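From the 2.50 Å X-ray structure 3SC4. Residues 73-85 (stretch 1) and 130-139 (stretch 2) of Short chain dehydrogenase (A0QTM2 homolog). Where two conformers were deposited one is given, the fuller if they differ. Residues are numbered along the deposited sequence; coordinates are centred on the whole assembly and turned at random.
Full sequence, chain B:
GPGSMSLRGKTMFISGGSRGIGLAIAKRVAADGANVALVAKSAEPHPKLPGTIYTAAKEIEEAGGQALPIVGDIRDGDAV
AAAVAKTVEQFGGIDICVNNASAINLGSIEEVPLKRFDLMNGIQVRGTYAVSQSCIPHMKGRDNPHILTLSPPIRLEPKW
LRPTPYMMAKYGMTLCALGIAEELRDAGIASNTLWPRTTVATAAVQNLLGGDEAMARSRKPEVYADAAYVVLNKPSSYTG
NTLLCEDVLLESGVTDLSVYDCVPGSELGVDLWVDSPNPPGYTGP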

ATOM      1  N   ASP B  73      -6.498   6.516  19.891  1.00 29.19           N
ATOM      2  CA  ASP B  73      -6.468   6.779  18.455  1.00 28.95           C
ATOM      3  C   ASP B  73      -5.378   5.920  17.791  1.00 28.28           C
ATOM      4  O   ASP B  73      -4.175   6.134  18.000  1.00 28.49           O
ATOM      5  CB  ASP B  73      -6.221   8.284  18.215  1.00 29.39           C
ATOM      6  CG  ASP B  73      -6.438   8.696  16.762  1.00 29.29           C
ATOM      7  OD1 ASP B  73      -6.540   7.796  15.902  1.00 28.47           O
ATOM      8  OD2 ASP B  73      -6.494   9.913  16.480  1.00 30.19           O
ATOM      9  N   ILE B  74      -5.806   4.961  16.986  1.00 27.68           N
ATOM     10  CA  ILE B  74      -4.881   4.085  16.241  1.00 28.10           C
ATOM     11  C   ILE B  74      -3.904   4.859  15.336  1.00 28.34           C
ATOM     12  O   ILE B  74      -2.919   4.301  14.880  1.00 27.39           O
ATOM     13  CB  ILE B  74      -5.681   3.133  15.342  1.00 27.57           C
ATOM     14  CG1 ILE B  74      -4.805   2.089  14.665  1.00 26.89           C
ATOM     15  CG2 ILE B  74      -6.434   3.940  14.250  1.00 27.62           C
ATOM     16  CD1 ILE B  74      -5.647   1.018  13.919  1.00 25.34           C
ATOM     17  N   ARG B  75      -4.221   6.120  15.043  1.00 29.36           N
ATOM     18  CA  ARG B  75      -3.348   6.957  14.234  0.50 29.79           C
ATOM     19  C   ARG B  75      -2.267   7.610  15.075  1.00 30.72           C
ATOM     20  O   ARG B  75      -1.345   8.195  14.530  1.00 31.58           O
ATOM     21  CB  ARG B  75      -4.150   8.017  13.478  0.50 30.01           C
ATOM     22  CG  ARG B  75      -4.776   7.500  12.186  0.50 29.97           C
ATOM     23  CD  ARG B  75      -5.820   8.471  11.663  0.50 31.65           C
ATOM     24  NE  ARG B  75      -6.737   8.915  12.711  0.50 33.62           N
ATOM     25  CZ  ARG B  75      -7.469  10.019  12.630  0.50 36.16           C
ATOM     26  NH1 ARG B  75      -7.387  10.791  11.552  0.50 37.56           N
ATOM     27  NH2 ARG B  75      -8.275  10.363  13.619  0.50 36.70           N
ATOM     28  N   ASP B  76      -2.372   7.496  16.402  1.00 31.27           N
ATOM     29  CA  ASP B  76      -1.359   8.027  17.317  1.00 31.88           C
ATOM     30  C   ASP B  76      -0.579   6.834  17.839  1.00 31.06           C
ATOM     31  O   ASP B  76      -1.123   5.976  18.535  1.00 30.94           O
ATOM     32  CB  ASP B  76      -2.040   8.823  18.438  1.00 33.25           C
ATOM     33  CG  ASP B  76      -1.081   9.321  19.513  1.00 35.32           C
ATOM     34  OD1 ASP B  76       0.112   8.975  19.507  1.00 35.77           O
ATOM     35  OD2 ASP B  76      -1.554  10.062  20.403  1.00 39.56           O
ATOM     36  N   GLY B  77       0.694   6.782  17.478  1.00 30.27           N
ATOM     37  CA  GLY B  77       1.538   5.632  17.753  1.00 30.38           C
ATOM     38  C   GLY B  77       1.785   5.414  19.229  1.00 31.58           C
ATOM     39  O   GLY B  77       1.917   4.275  19.689  1.00 31.78           O
ATOM     40  N   ASP B  78       1.849   6.510  19.977  1.00 32.37           N
ATOM     41  CA  ASP B  78       2.007   6.429  21.425  1.00 33.41           C
ATOM     42  C   ASP B  78       0.753   5.842  22.055  1.00 32.31           C
ATOM     43  O   ASP B  78       0.857   4.989  22.929  1.00 32.24           O
ATOM     44  CB  ASP B  78       2.362   7.803  22.012  1.00 34.84           C
ATOM     45  CG  ASP B  78       3.746   8.307  21.540  1.00 36.67           C
ATOM     46  OD1 ASP B  78       4.647   7.477  21.325  1.00 37.65           O
ATOM     47  OD2 ASP B  78       3.939   9.532  21.383  1.00 39.12           O
ATOM     48  N   ALA B  79      -0.422   6.262  21.578  1.00 30.95           N
ATOM     49  CA  ALA B  79      -1.684   5.738  22.108  1.00 30.59           C
ATOM     50  C   ALA B  79      -1.772   4.247  21.847  1.00 29.68           C
ATOM     51  O   ALA B  79      -2.249   3.494  22.710  1.00 30.24           O
ATOM     52  CB  ALA B  79      -2.924   6.478  21.535  1.00 29.44           C
ATOM     53  N   VAL B  80      -1.275   3.817  20.684  1.00 28.37           N
ATOM     54  CA  VAL B  80      -1.246   2.402  20.366  1.00 27.41           C
ATOM     55  C   VAL B  80      -0.341   1.668  21.341  1.00 28.26           C
ATOM     56  O   VAL B  80      -0.746   0.638  21.921  1.00 28.91           O
ATOM     57  CB  VAL B  80      -0.824   2.140  18.894  1.00 26.66           C
ATOM     58  CG1 VAL B  80      -0.543   0.653  18.664  1.00 25.81           C
ATOM     59  CG2 VAL B  80      -1.915   2.612  17.962  1.00 24.22           C
ATOM     60  N   ALA B  81       0.863   2.196  21.548  1.00 28.60           N
ATOM     61  CA  ALA B  81       1.814   1.585  22.494  1.00 29.39           C
ATOM     62  C   ALA B  81       1.193   1.509  23.881  1.00 30.25           C
ATOM     63  O   ALA B  81       1.307   0.483  24.559  1.00 31.13           O
ATOM     64  CB  ALA B  81       3.132   2.367  22.552  1.00 29.74           C
ATOM     65  N   ALA B  82       0.537   2.588  24.301  1.00 30.18           N
ATOM     66  CA  ALA B  82      -0.086   2.629  25.626  1.00 31.08           C
ATOM     67  C   ALA B  82      -1.219   1.614  25.729  1.00 30.60           C
ATOM     68  O   ALA B  82      -1.352   0.951  26.756  1.00 31.37           O
ATOM     69  CB  ALA B  82      -0.578   4.037  25.975  1.00 31.45           C
ATOM     70  N   ALA B  83      -1.996   1.434  24.660  1.00 29.27           N
ATOM     71  CA  ALA B  83      -3.069   0.435  24.713  1.00 28.84           C
ATOM     72  C   ALA B  83      -2.513  -0.996  24.808  1.00 28.89           C
ATOM     73  O   ALA B  83      -3.045  -1.840  25.534  1.00 29.46           O
ATOM     74  CB  ALA B  83      -3.982   0.580  23.558  1.00 27.00           C
ATOM     75  N   VAL B  84      -1.424  -1.273  24.107  1.00 28.57           N
ATOM     76  CA  VAL B  84      -0.834  -2.618  24.168  1.00 28.61           C
ATOM     77  C   VAL B  84      -0.211  -2.914  25.554  1.00 30.28           C
ATOM     78  O   VAL B  84      -0.485  -3.967  26.159  1.00 30.19           O
ATOM     79  CB  VAL B  84       0.173  -2.829  23.015  1.00 27.89           C
ATOM     80  CG1 VAL B  84       1.094  -4.014  23.298  1.00 27.45           C
ATOM     81  CG2 VAL B  84      -0.597  -2.997  21.712  1.00 24.23           C
ATOM     82  N   ALA B  85       0.587  -1.966  26.051  1.00 31.41           N
ATOM     83  CA  ALA B  85       1.139  -2.014  27.422  1.00 33.21           C
ATOM     84  C   ALA B  85       0.050  -2.207  28.470  1.00 34.64           C
ATOM     85  O   ALA B  85       0.260  -2.899  29.464  1.00 36.42           O
ATOM     86  CB  ALA B  85       1.936  -0.748  27.736  1.00 33.35           C
ATOM     87  N   ALA B 130       1.322  -0.273  12.930  1.00 17.46           N
ATOM     88  CA  ALA B 130       1.605   0.140  14.322  1.00 18.15           C
ATOM     89  C   ALA B 130       1.041  -0.857  15.354  1.00 18.01           C
ATOM     90  O   ALA B 130       1.737  -1.287  16.270  1.00 17.97           O
ATOM     91  CB  ALA B 130       1.058   1.549  14.576  1.00 17.43           C
ATOM     92  N   VAL B 131      -0.216  -1.234  15.183  1.00 17.54           N
ATOM     93  CA  VAL B 131      -0.834  -2.202  16.075  1.00 18.20           C
ATOM     94  C   VAL B 131      -0.077  -3.541  16.048  1.00 18.79           C
ATOM     95  O   VAL B 131       0.222  -4.090  17.118  1.00 19.61           O
ATOM     96  CB  VAL B 131      -2.326  -2.423  15.712  1.00 18.17           C
ATOM     97  CG1 VAL B 131      -2.861  -3.724  16.293  1.00 17.66           C
ATOM     98  CG2 VAL B 131      -3.169  -1.234  16.177  1.00 18.02           C
ATOM     99  N   SER B 132       0.229  -4.052  14.844  1.00 17.97           N
ATOM    100  CA  SER B 132       0.901  -5.335  14.712  1.00 18.56           C
ATOM    101  C   SER B 132       2.295  -5.267  15.303  1.00 19.82           C
ATOM    102  O   SER B 132       2.686  -6.139  16.038  1.00 20.58           O
ATOM    103  CB  SER B 132       0.974  -5.811  13.249  1.00 18.38           C
ATOM    104  OG  SER B 132      -0.318  -6.054  12.670  1.00 18.42           O
ATOM    105  N   GLN B 133       3.037  -4.209  15.001  1.00 20.64           N
ATOM    106  CA  GLN B 133       4.385  -4.049  15.494  1.00 21.61           C
ATOM    107  C   GLN B 133       4.404  -4.027  16.994  1.00 23.41           C
ATOM    108  O   GLN B 133       5.288  -4.613  17.646  1.00 25.04           O
ATOM    109  CB  GLN B 133       4.977  -2.740  14.988  1.00 21.73           C
ATOM    110  CG  GLN B 133       6.399  -2.433  15.477  1.00 21.24           C
ATOM    111  CD  GLN B 133       6.822  -1.033  15.068  1.00 21.33           C
ATOM    112  OE1 GLN B 133       6.260  -0.047  15.547  1.00 21.57           O
ATOM    113  NE2 GLN B 133       7.792  -0.938  14.163  1.00 17.03           N
ATOM    114  N   SER B 134       3.447  -3.319  17.559  1.00 23.69           N
ATOM    115  CA  SER B 134       3.456  -3.136  18.992  1.00 25.01           C
ATOM    116  C   SER B 134       3.062  -4.436  19.705  1.00 25.54           C
ATOM    117  O   SER B 134       3.574  -4.724  20.788  1.00 26.91           O
ATOM    118  CB  SER B 134       2.559  -1.967  19.375  1.00 24.88           C
ATOM    119  OG  SER B 134       2.459  -1.867  20.766  1.00 26.24           O
ATOM    120  N   CYS B 135       2.185  -5.228  19.084  1.00 24.74           N
ATOM    121  CA  CYS B 135       1.784  -6.517  19.645  1.00 24.93           C
ATOM    122  C   CYS B 135       2.878  -7.595  19.571  1.00 25.42           C
ATOM    123  O   CYS B 135       3.003  -8.419  20.486  1.00 26.04           O
ATOM    124  CB  CYS B 135       0.522  -7.032  18.943  1.00 24.52           C
ATOM    125  SG  CYS B 135      -1.051  -6.257  19.492  1.00 25.10           S
ATOM    126  N   ILE B 136       3.676  -7.580  18.503  1.00 24.64           N
ATOM    127  CA  ILE B 136       4.560  -8.694  18.191  1.00 24.98           C
ATOM    128  C   ILE B 136       5.457  -9.183  19.353  1.00 27.19           C
ATOM    129  O   ILE B 136       5.489 -10.384  19.611  1.00 28.17           O
ATOM    130  CB  ILE B 136       5.390  -8.432  16.922  1.00 24.61           C
ATOM    131  CG1 ILE B 136       4.511  -8.709  15.692  1.00 22.11           C
ATOM    132  CG2 ILE B 136       6.678  -9.314  16.912  1.00 23.46           C
ATOM    133  CD1 ILE B 136       4.963  -8.063  14.411  1.00 19.22           C
ATOM    134  N   PRO B 137       6.133  -8.277  20.076  1.00 27.91           N
ATOM    135  CA  PRO B 137       6.990  -8.739  21.179  1.00 29.86           C
ATOM    136  C   PRO B 137       6.248  -9.511  22.287  1.00 31.20           C
ATOM    137  O   PRO B 137       6.817 -10.407  22.933  1.00 31.96           O
ATOM    138  CB  PRO B 137       7.598  -7.439  21.751  1.00 30.47           C
ATOM    139  CG  PRO B 137       7.262  -6.339  20.768  1.00 29.25           C
ATOM    140  CD  PRO B 137       6.031  -6.809  20.027  1.00 27.92           C
ATOM    141  N   HIS B 138       4.982  -9.172  22.492  1.00 31.16           N
ATOM    142  CA  HIS B 138       4.212  -9.779  23.557  1.00 32.17           C
ATOM    143  C   HIS B 138       3.540 -11.074  23.093  1.00 32.48           C
ATOM    144  O   HIS B 138       2.854 -11.719  23.881  1.00 33.59           O
ATOM    145  CB  HIS B 138       3.200  -8.782  24.090  1.00 31.87           C
ATOM    146  CG  HIS B 138       3.822  -7.493  24.524  1.00 32.84           C
ATOM    147  ND1 HIS B 138       4.553  -7.376  25.689  1.00 34.15           N
ATOM    148  CD2 HIS B 138       3.850  -6.273  23.936  1.00 32.10           C
ATOM    149  CE1 HIS B 138       4.993  -6.136  25.803  1.00 34.99           C
ATOM    150  NE2 HIS B 138       4.574  -5.442  24.756  1.00 33.81           N
ATOM    151  N   MET B 139       3.782 -11.471  21.839  1.00 31.90           N
ATOM    152  CA  MET B 139       3.205 -12.682  21.284  1.00 32.02           C
ATOM    153  C   MET B 139       4.221 -13.799  21.103  1.00 33.35           C
ATOM    154  O   MET B 139       3.852 -14.955  21.013  1.00 33.86           O
ATOM    155  CB  MET B 139       2.553 -12.380  19.919  1.00 30.68           C
ATOM    156  CG  MET B 139       1.527 -11.253  19.917  1.00 28.99           C
ATOM    157  SD  MET B 139       0.906 -10.923  18.255  1.00 26.74           S
ATOM    158  CE  MET B 139      -0.324 -12.218  18.031  1.00 24.42           C
TER

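Packing rather than polar bonding joins these two stretches: no hydrogen bond crosses between them, and together they bury 354 Å². Helix 77-85 and helix 130-135 run in broadly the same direction, with 41° between their N-to-C vectors and axes 9.5 Å apart at closest approach. The backbone register follows one side of each helix, with CA-CA distances of 6.3 Å for Val-80 and Val-131, 6.1 Å for Ala-81 and Ser-134, and 6.5 Å for Val-84 and Cys-135.

Apolar contacts dominate. Val-80 and Val-84, one helical turn apart, both direct CA-to-CB toward the second stretch, and both adopt the t rotamer (chi1 169° and 162°). Val-80 CG1 lies 3.9 Å from Val-131 CA, 4.1 Å from Val-131 CG2, 4.1 Å from Ser-134 CB and 4.5 Å from Ala-130 CB, so a single methyl meets three residues. It also approaches a backbone carbonyl, Ala-130 O, at 3.8 Å; that oxygen already accepts from Ser-134 N (3.0 Å). The CA-to-CB bond of Ala-130 points toward stretch 1, yet its CB is farther from Val-80 CG1 than its O. Ile-74, in the loop before the helix, extends the apolar patch: its CA-to-CB bond points sideways, but the t,t side chain brings CG1 to 4.0 Å from Val-131 CG2.

Val-84 has the largest covered area, 81 Å². CG2 is 4.0 Å from Cys-135 SG, whose m rotamer (chi1 -78°) accompanies a sideways CA-to-CB bond. CG1 is 3.6 Å from His-138 CD2, approaching the imidazole obliquely. Both methyls also lie close to Ser-134 OG.

Contacts between polar and carbon atoms complete the seam. Ser-134 points toward stretch 1 with chi1 at 174° (t), placing OG 3.3 Å from Val-84 CB and 3.9 Å from Ala-81 CA. Both are van der Waals contacts. Its short side chain fits where Ala-81 CA and Ser-134 CA are 6.1 Å apart, and the methyl of Ala-81, directed sideways, adds little bulk there.

Polar bonds within stretch 1 organise the approach to its helix. A type I turn spans Asp-73 to Asp-76, closed by Asp-76 N to Asp-73 O at 2.8 Å. Asp-73 OD1 accepts from Arg-75 N (3.0 Å, 162°) and, weakly, from Arg-75 NE (3.4 Å), the latter within a salt bridge. Asp-76 is the N-cap: its carboxylate oxygen OD1 accepts weak bonds from Asp-78 N (3.1 Å) and Ala-79 N (3.5 Å), a suitable role for aspartate beside free helix-start amides. The CA-to-CB bonds of Arg-75 and Asp-76 point away from stretch 2, which covers neither residue.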